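DR2417 (Deinococcus radiodurans, PDB 4XWW) probably degrades and matures RNA as a metal-dependent 5'-3' exonuclease, possibly with endonuclease activity as well, and belongs to the RNase J group of the metallo-beta-lactamase superfamily. Local coordinates at residues 200-206 and 390-396; 396-401 and 423-429. All coordinates share one frame. Residues are numbered along the deposited sequence.

In the fold
Contacts 1 and 2 lie side by side at one end of the same mixed sheet of the metallo-beta-lactamase domain, their centres 11 Å apart. They come in series along the chain and share Pro396, in the short link between helix 384-394 and strand 398-402. Contact 1 sets the end of that helix against the entry to strand 205-209; contact 2 pairs strand 398-402 with the edge strand 425-426. Strand 398-402 lies between strands 205-209 and 425-426, with probable hydrogen bonds from Phe398 N to Leu204 O and from Leu400 N to Leu206 O, each 2.8 Å. Chain returning after the beta-CASP insertion thus completes the sheet, whose strands 205-209 and 398-402 lead to Asp209, the predicted proton donor, and zinc ligand His403.

Contact 1 (200-206 and 390-396); sequences KDGVLLL and ILNLTRP
Two helix ends converge here, each closed by a residue with positive phi: Gly202 (117/117) after helix 192-201 and Arg395 (47/53) after helix 384-394. The backbones come nearest at Val203 and Pro396, whose CA atoms are 5.0 Å apart, and Pro396 CA makes a CH...O contact with Val203 O (3.4 Å). No direct hydrogen bond joins the segments; a water bridges Val203 N and Thr394 O, 2.9 Å from each. Val203 (chi1 t) places CG1 4.1 Å from Pro396 CB and CG2 4.0 Å from Thr394 CB. Leu206 (t, p) is the main apolar wedge: its CB lies 3.6 Å from Pro396 CB, its CD1 4.1 Å from Ile390 CG2, and its CD2 3.8 Å from Leu391 CD2. Thr394, chi1 p, turns OG1 back to Ile390 O (2.6 Å), satisfying its hydroxyl within the helix. At the margin, Arg395 NH1 approaches Lys200 CG (4.1 Å). This is the helix-on-sheet packing of the layered alpha-beta metallo-beta-lactamase fold.

Contact 2 (396-401 and 423-429); sequences PKFFLP and PKRTLIA
Segments 396-401 and 423-429 pair in parallel, with Phe398 opposite Arg425 (CA-CA 5.3 Å) and Phe399 opposite Thr426 (4.6 Å). Pro396 starts the contact, its O receiving a CH...O approach from Pro423 CA (3.5 Å). Lys397 has near-helical backbone angles (-72/-43), as does Lys424 (-55/-45), before both chains extend; Lys397 O accepts a weak hydrogen bond from Lys424 N (2.8 Å). The two lysine side chains, almost fully extended, run together with Lys397 CE 3.9 Å from Lys424 CD; both ammonium groups form salt bridges with Asp440, and that of Lys397 also hydrogen-bonds Pro439 O. Phe398 (chi1 m) shares a sheet face with Arg425, whose guanidinium has Phe398 CE1 over one face and whose NE hydrogen-bonds Phe442 O. Phe399 supplies the regular parallel pattern: its N donates to Arg425 O and its O accepts from Leu427 N, both 3.1 Å. Its side chain (chi1 t) joins Thr426 on the other face, with Phe399 CB 3.6 Å from Pro423 CG and Phe399 CD2 3.5 Å from Thr426 CG2. Leu400 CD2 meets Leu427 CB (4.0 Å) and Ala429 CB (3.9 Å). At Pro401 a water takes over from direct pairing, donating to Pro401 O (2.7 Å) and Leu427 O (2.9 Å) and accepting from Ala429 N (2.8 Å). Helix 406-417 connects the two strands in a beta-alpha-beta unit and packs on the face bearing Phe399 and Thr426; strand 205-209 adjoins strand 398-402, and Phe442 of strand 441-447 stacks on Phe398.

Contact 1 (200-206 and 390-396)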
loop_
_atom_site.group_PDB
_atom_site.type_symbol
_atom_site.label_atom_id
_atom_site.label_comp_id
_atom_site.label_asym_id
_atom_site.label_seq_id
_atom_site.Cartn_x
_atom_site.Cartn_y
_atom_site.Cartn_z
ATOM N N LYS A 200 -17.099 34.916 18.771
ATOM C CA LYS A 200 -17.838 36.138 19.122
ATOM C C LYS A 200 -16.982 37.397 18.944
ATOM O O LYS A 200 -17.465 38.427 18.477
ATOM C CB LYS A 200 -18.367 36.063 20.564
ATOM C CG LYS A 200 -19.247 34.841 20.816
ATOM C CD LYS A 200 -19.825 34.817 22.224
ATOM C CE LYS A 200 -20.729 33.593 22.391
ATOM N NZ LYS A 200 -21.182 33.340 23.788
ATOM N N ASP A 201 -15.712 37.299 19.315
ATOM C CA ASP A 201 -14.772 38.397 19.128
ATOM C C ASP A 201 -14.602 38.720 17.653
ATOM O O ASP A 201 -14.429 39.887 17.274
ATOM C CB ASP A 201 -13.405 38.055 19.728
ATOM C CG ASP A 201 -13.399 38.098 21.243
ATOM O OD1 ASP A 201 -14.291 38.750 21.821
ATOM O OD2 ASP A 201 -12.501 37.480 21.851
ATOM N N GLY A 202 -14.652 37.660 16.842
ATOM C CA GLY A 202 -14.463 37.724 15.405
ATOM C C GLY A 202 -13.233 36.926 14.997
ATOM O O GLY A 202 -12.130 37.229 15.434
ATOM N N VAL A 203 -13.423 35.877 14.199
ATOM C CA VAL A 203 -12.304 35.163 13.589
ATOM C C VAL A 203 -12.240 35.556 12.104
ATOM O O VAL A 203 -13.173 35.281 11.347
ATOM C CB VAL A 203 -12.457 33.626 13.732
ATOM C CG1 VAL A 203 -11.367 32.871 12.936
ATOM C CG2 VAL A 203 -12.442 33.216 15.212
ATOM N N LEU A 204 -11.171 36.239 11.693
ATOM C CA LEU A 204 -11.001 36.576 10.273
ATOM C C LEU A 204 -10.687 35.346 9.417
ATOM O O LEU A 204 -11.261 35.146 8.332
ATOM C CB LEU A 204 -9.888 37.616 10.109
ATOM C CG LEU A 204 -9.599 38.058 8.669
ATOM C CD1 LEU A 204 -10.818 38.744 8.066
ATOM C CD2 LEU A 204 -8.421 39.003 8.653
ATOM N N LEU A 205 -9.757 34.533 9.897
ATOM C CA LEU A 205 -9.335 33.348 9.164
ATOM C C LEU A 205 -9.283 32.145 10.084
ATOM O O LEU A 205 -8.673 32.193 11.150
ATOM C CB LEU A 205 -7.962 33.565 8.524
ATOM C CG LEU A 205 -7.323 32.328 7.890
ATOM C CD1 LEU A 205 -8.135 31.885 6.686
ATOM C CD2 LEU A 205 -5.900 32.663 7.495
ATOM N N LEU A 206 -9.930 31.064 9.659
ATOM C CA LEU A 206 -9.781 29.780 10.335
ATOM C C LEU A 206 -8.863 28.843 9.530
ATOM O O LEU A 206 -9.017 28.692 8.304
ATOM C CB LEU A 206 -11.143 29.117 10.538
ATOM C CG LEU A 206 -11.093 27.655 11.017
ATOM C CD1 LEU A 206 -10.614 27.589 12.485
ATOM C CD2 LEU A 206 -12.463 26.999 10.871
ATOM N N ILE A 390 -16.232 23.152 15.151
ATOM C CA ILE A 390 -15.275 24.249 15.099
ATOM C C ILE A 390 -15.694 25.347 14.115
ATOM O O ILE A 390 -15.641 26.548 14.436
ATOM C CB ILE A 390 -13.882 23.742 14.737
ATOM C CG1 ILE A 390 -13.420 22.708 15.781
ATOM C CG2 ILE A 390 -12.901 24.949 14.592
ATOM C CD1 ILE A 390 -13.477 23.228 17.223
ATOM N N LEU A 391 -16.108 24.944 12.916
ATOM C CA LEU A 391 -16.605 25.901 11.927
ATOM C C LEU A 391 -17.818 26.668 12.452
ATOM O O LEU A 391 -17.922 27.868 12.228
ATOM C CB LEU A 391 -16.946 25.178 10.606
ATOM C CG LEU A 391 -15.737 24.854 9.717
ATOM C CD1 LEU A 391 -15.958 23.601 8.897
ATOM C CD2 LEU A 391 -15.435 26.034 8.794
ATOM N N ASN A 392 -18.713 26.002 13.176
ATOM C CA ASN A 392 -19.906 26.674 13.703
ATOM C C ASN A 392 -19.590 27.614 14.865
ATOM O O ASN A 392 -20.225 28.657 15.017
ATOM C CB ASN A 392 -20.960 25.648 14.158
ATOM C CG ASN A 392 -21.686 24.969 12.991
ATOM O OD1 ASN A 392 -21.835 25.541 11.909
ATOM N ND2 ASN A 392 -22.140 23.742 13.219
ATOM N N LEU A 393 -18.620 27.235 15.687
ATOM C CA LEU A 393 -18.245 28.041 16.843
ATOM C C LEU A 393 -17.443 29.285 16.445
ATOM O O LEU A 393 -17.599 30.349 17.042
ATOM C CB LEU A 393 -17.437 27.190 17.827
ATOM C CG LEU A 393 -18.214 26.197 18.684
ATOM C CD1 LEU A 393 -17.243 25.402 19.537
ATOM C CD2 LEU A 393 -19.214 26.954 19.600
ATOM N N THR A 394 -16.572 29.139 15.447
ATOM C CA THR A 394 -15.688 30.237 15.049
ATOM C C THR A 394 -16.321 31.188 14.039
ATOM O O THR A 394 -15.942 32.373 13.984
ATOM C CB THR A 394 -14.363 29.728 14.480
ATOM O OG1 THR A 394 -14.622 28.771 13.452
ATOM C CG2 THR A 394 -13.532 29.089 15.580
ATOM N N ARG A 395 -17.273 30.694 13.250
ATOM C CA ARG A 395 -17.965 31.548 12.275
ATOM C C ARG A 395 -16.992 32.408 11.462
ATOM O O ARG A 395 -17.132 33.633 11.416
ATOM C CB ARG A 395 -18.980 32.459 12.985
ATOM C CG ARG A 395 -20.295 31.772 13.318
ATOM C CD ARG A 395 -20.750 32.067 14.747
ATOM N NE ARG A 395 -20.848 33.494 15.037
ATOM C CZ ARG A 395 -20.724 34.012 16.256
ATOM N NH1 ARG A 395 -20.486 33.215 17.288
ATOM N NH2 ARG A 395 -20.829 35.324 16.448
ATOM N N PRO A 396 -15.986 31.781 10.834
ATOM C CA PRO A 396 -14.890 32.562 10.253
ATOM C C PRO A 396 -15.287 33.247 8.951
ATOM O O PRO A 396 -16.114 32.738 8.188
ATOM C CB PRO A 396 -13.817 31.503 9.997
ATOM C CG PRO A 396 -14.620 30.309 9.622
ATOM C CD PRO A 396 -15.838 30.344 10.527
HETATM O O HOH W 1 -16.275 35.232 14.060
#

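Contact 2 (396-401 and 423-429)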
loop_
_atom_site.group_PDB
_atom_site.type_symbol
_atom_site.label_atom_id
_atom_site.label_comp_id
_atom_site.label_asym_id
_atom_site.label_seq_id
_atom_site.Cartn_x
_atom_site.Cartn_y
_atom_site.Cartn_z
ATOM N N PRO A 396 -15.986 31.781 10.834
ATOM C CA PRO A 396 -14.890 32.562 10.253
ATOM C C PRO A 396 -15.287 33.247 8.951
ATOM O O PRO A 396 -16.114 32.738 8.188
ATOM C CB PRO A 396 -13.817 31.503 9.997
ATOM C CG PRO A 396 -14.620 30.309 9.622
ATOM C CD PRO A 396 -15.838 30.344 10.527
ATOM N N LYS A 397 -14.684 34.391 8.679
ATOM C CA LYS A 397 -14.926 35.048 7.407
ATOM C C LYS A 397 -14.240 34.266 6.297
ATOM O O LYS A 397 -14.821 34.049 5.237
ATOM C CB LYS A 397 -14.441 36.493 7.426
ATOM C CG LYS A 397 -14.763 37.267 6.146
ATOM C CD LYS A 397 -14.582 38.788 6.359
ATOM C CE LYS A 397 -15.068 39.578 5.131
ATOM N NZ LYS A 397 -14.763 41.035 5.203
ATOM N N PHE A 398 -13.011 33.821 6.551
ATOM C CA PHE A 398 -12.237 33.125 5.526
ATOM C C PHE A 398 -11.738 31.785 6.057
ATOM O O PHE A 398 -11.592 31.617 7.265
ATOM C CB PHE A 398 -11.087 34.013 5.071
ATOM C CG PHE A 398 -11.549 35.309 4.439
ATOM C CD1 PHE A 398 -12.410 35.279 3.359
ATOM C CD2 PHE A 398 -11.128 36.542 4.927
ATOM C CE1 PHE A 398 -12.843 36.462 2.765
ATOM C CE2 PHE A 398 -11.561 37.736 4.345
ATOM C CZ PHE A 398 -12.421 37.691 3.256
ATOM N N PHE A 399 -11.497 30.818 5.175
ATOM C CA PHE A 399 -11.201 29.475 5.640
ATOM C C PHE A 399 -10.105 28.815 4.797
ATOM O O PHE A 399 -10.179 28.802 3.561
ATOM C CB PHE A 399 -12.505 28.662 5.636
ATOM C CG PHE A 399 -12.357 27.218 6.042
ATOM C CD1 PHE A 399 -11.524 26.840 7.082
ATOM C CD2 PHE A 399 -13.104 26.248 5.396
ATOM C CE1 PHE A 399 -11.417 25.494 7.446
ATOM C CE2 PHE A 399 -13.013 24.915 5.752
ATOM C CZ PHE A 399 -12.163 24.532 6.773
ATOM N N LEU A 400 -9.088 28.284 5.488
ATOM C CA LEU A 400 -8.000 27.524 4.877
ATOM C C LEU A 400 -7.954 26.111 5.432
ATOM O O LEU A 400 -7.316 25.864 6.452
ATOM C CB LEU A 400 -6.637 28.176 5.132
ATOM C CG LEU A 400 -6.128 29.325 4.273
ATOM C CD1 LEU A 400 -4.736 29.724 4.761
ATOM C CD2 LEU A 400 -6.070 28.907 2.814
ATOM N N PRO A 401 -8.620 25.169 4.756
ATOM C CA PRO A 401 -8.498 23.775 5.197
ATOM C C PRO A 401 -7.060 23.296 5.002
ATOM O O PRO A 401 -6.458 23.522 3.943
ATOM C CB PRO A 401 -9.492 23.031 4.299
ATOM C CG PRO A 401 -9.735 23.971 3.133
ATOM C CD PRO A 401 -9.630 25.344 3.703
ATOM N N PRO A 423 -18.153 30.148 5.388
ATOM C CA PRO A 423 -17.213 31.261 5.228
ATOM C C PRO A 423 -17.508 32.035 3.964
ATOM O O PRO A 423 -18.027 31.459 3.006
ATOM C CB PRO A 423 -15.848 30.574 5.121
ATOM C CG PRO A 423 -16.058 29.188 5.624
ATOM C CD PRO A 423 -17.484 28.841 5.329
ATOM N N LYS A 424 -17.187 33.322 3.966
ATOM C CA LYS A 424 -17.329 34.135 2.769
ATOM C C LYS A 424 -16.569 33.525 1.598
ATOM O O LYS A 424 -17.083 33.455 0.475
ATOM C CB LYS A 424 -16.830 35.548 3.025
ATOM C CG LYS A 424 -16.880 36.412 1.778
ATOM C CD LYS A 424 -16.831 37.874 2.118
ATOM C CE LYS A 424 -17.050 38.702 0.860
ATOM N NZ LYS A 424 -16.926 40.159 1.103
ATOM N N ARG A 425 -15.341 33.083 1.863
ATOM C CA ARG A 425 -14.544 32.414 0.844
ATOM C C ARG A 425 -13.623 31.371 1.472
ATOM O O ARG A 425 -13.089 31.564 2.569
ATOM C CB ARG A 425 -13.719 33.424 0.028
ATOM C CG ARG A 425 -13.010 32.786 -1.173
ATOM C CD ARG A 425 -12.606 33.799 -2.248
ATOM N NE ARG A 425 -12.083 35.035 -1.679
ATOM C CZ ARG A 425 -12.734 36.194 -1.684
ATOM N NH1 ARG A 425 -13.936 36.282 -2.240
ATOM N NH2 ARG A 425 -12.183 37.271 -1.138
ATOM N N THR A 426 -13.463 30.261 0.771
ATOM C CA THR A 426 -12.570 29.198 1.217
ATOM C C THR A 426 -11.546 28.961 0.122
ATOM O O THR A 426 -11.909 28.867 -1.054
ATOM C CB THR A 426 -13.332 27.902 1.514
ATOM O OG1 THR A 426 -14.316 28.141 2.529
ATOM C CG2 THR A 426 -12.374 26.806 1.981
ATOM N N LEU A 427 -10.268 28.883 0.489
ATOM C CA LEU A 427 -9.233 28.575 -0.495
ATOM C C LEU A 427 -8.576 27.238 -0.209
ATOM O O LEU A 427 -8.452 26.835 0.948
ATOM C CB LEU A 427 -8.163 29.651 -0.524
ATOM C CG LEU A 427 -8.637 31.016 -0.991
ATOM C CD1 LEU A 427 -7.504 32.016 -0.853
ATOM C CD2 LEU A 427 -9.151 30.944 -2.434
ATOM N N ILE A 428 -8.161 26.558 -1.275
ATOM C CA ILE A 428 -7.424 25.303 -1.143
ATOM C C ILE A 428 -5.950 25.631 -1.392
ATOM O O ILE A 428 -5.518 25.753 -2.541
ATOM C CB ILE A 428 -7.914 24.200 -2.135
ATOM C CG1 ILE A 428 -9.434 23.972 -2.057
ATOM C CG2 ILE A 428 -7.167 22.902 -1.867
ATOM C CD1 ILE A 428 -9.935 23.455 -0.724
ATOM N N ALA A 429 -5.182 25.824 -0.321
ATOM C CA ALA A 429 -3.803 26.260 -0.497
ATOM C C ALA A 429 -2.873 25.098 -0.852
ATOM O O ALA A 429 -3.132 23.926 -0.519
ATOM C CB ALA A 429 -3.297 27.003 0.756
HETATM O O HOH W 2 -6.245 25.614 2.296
#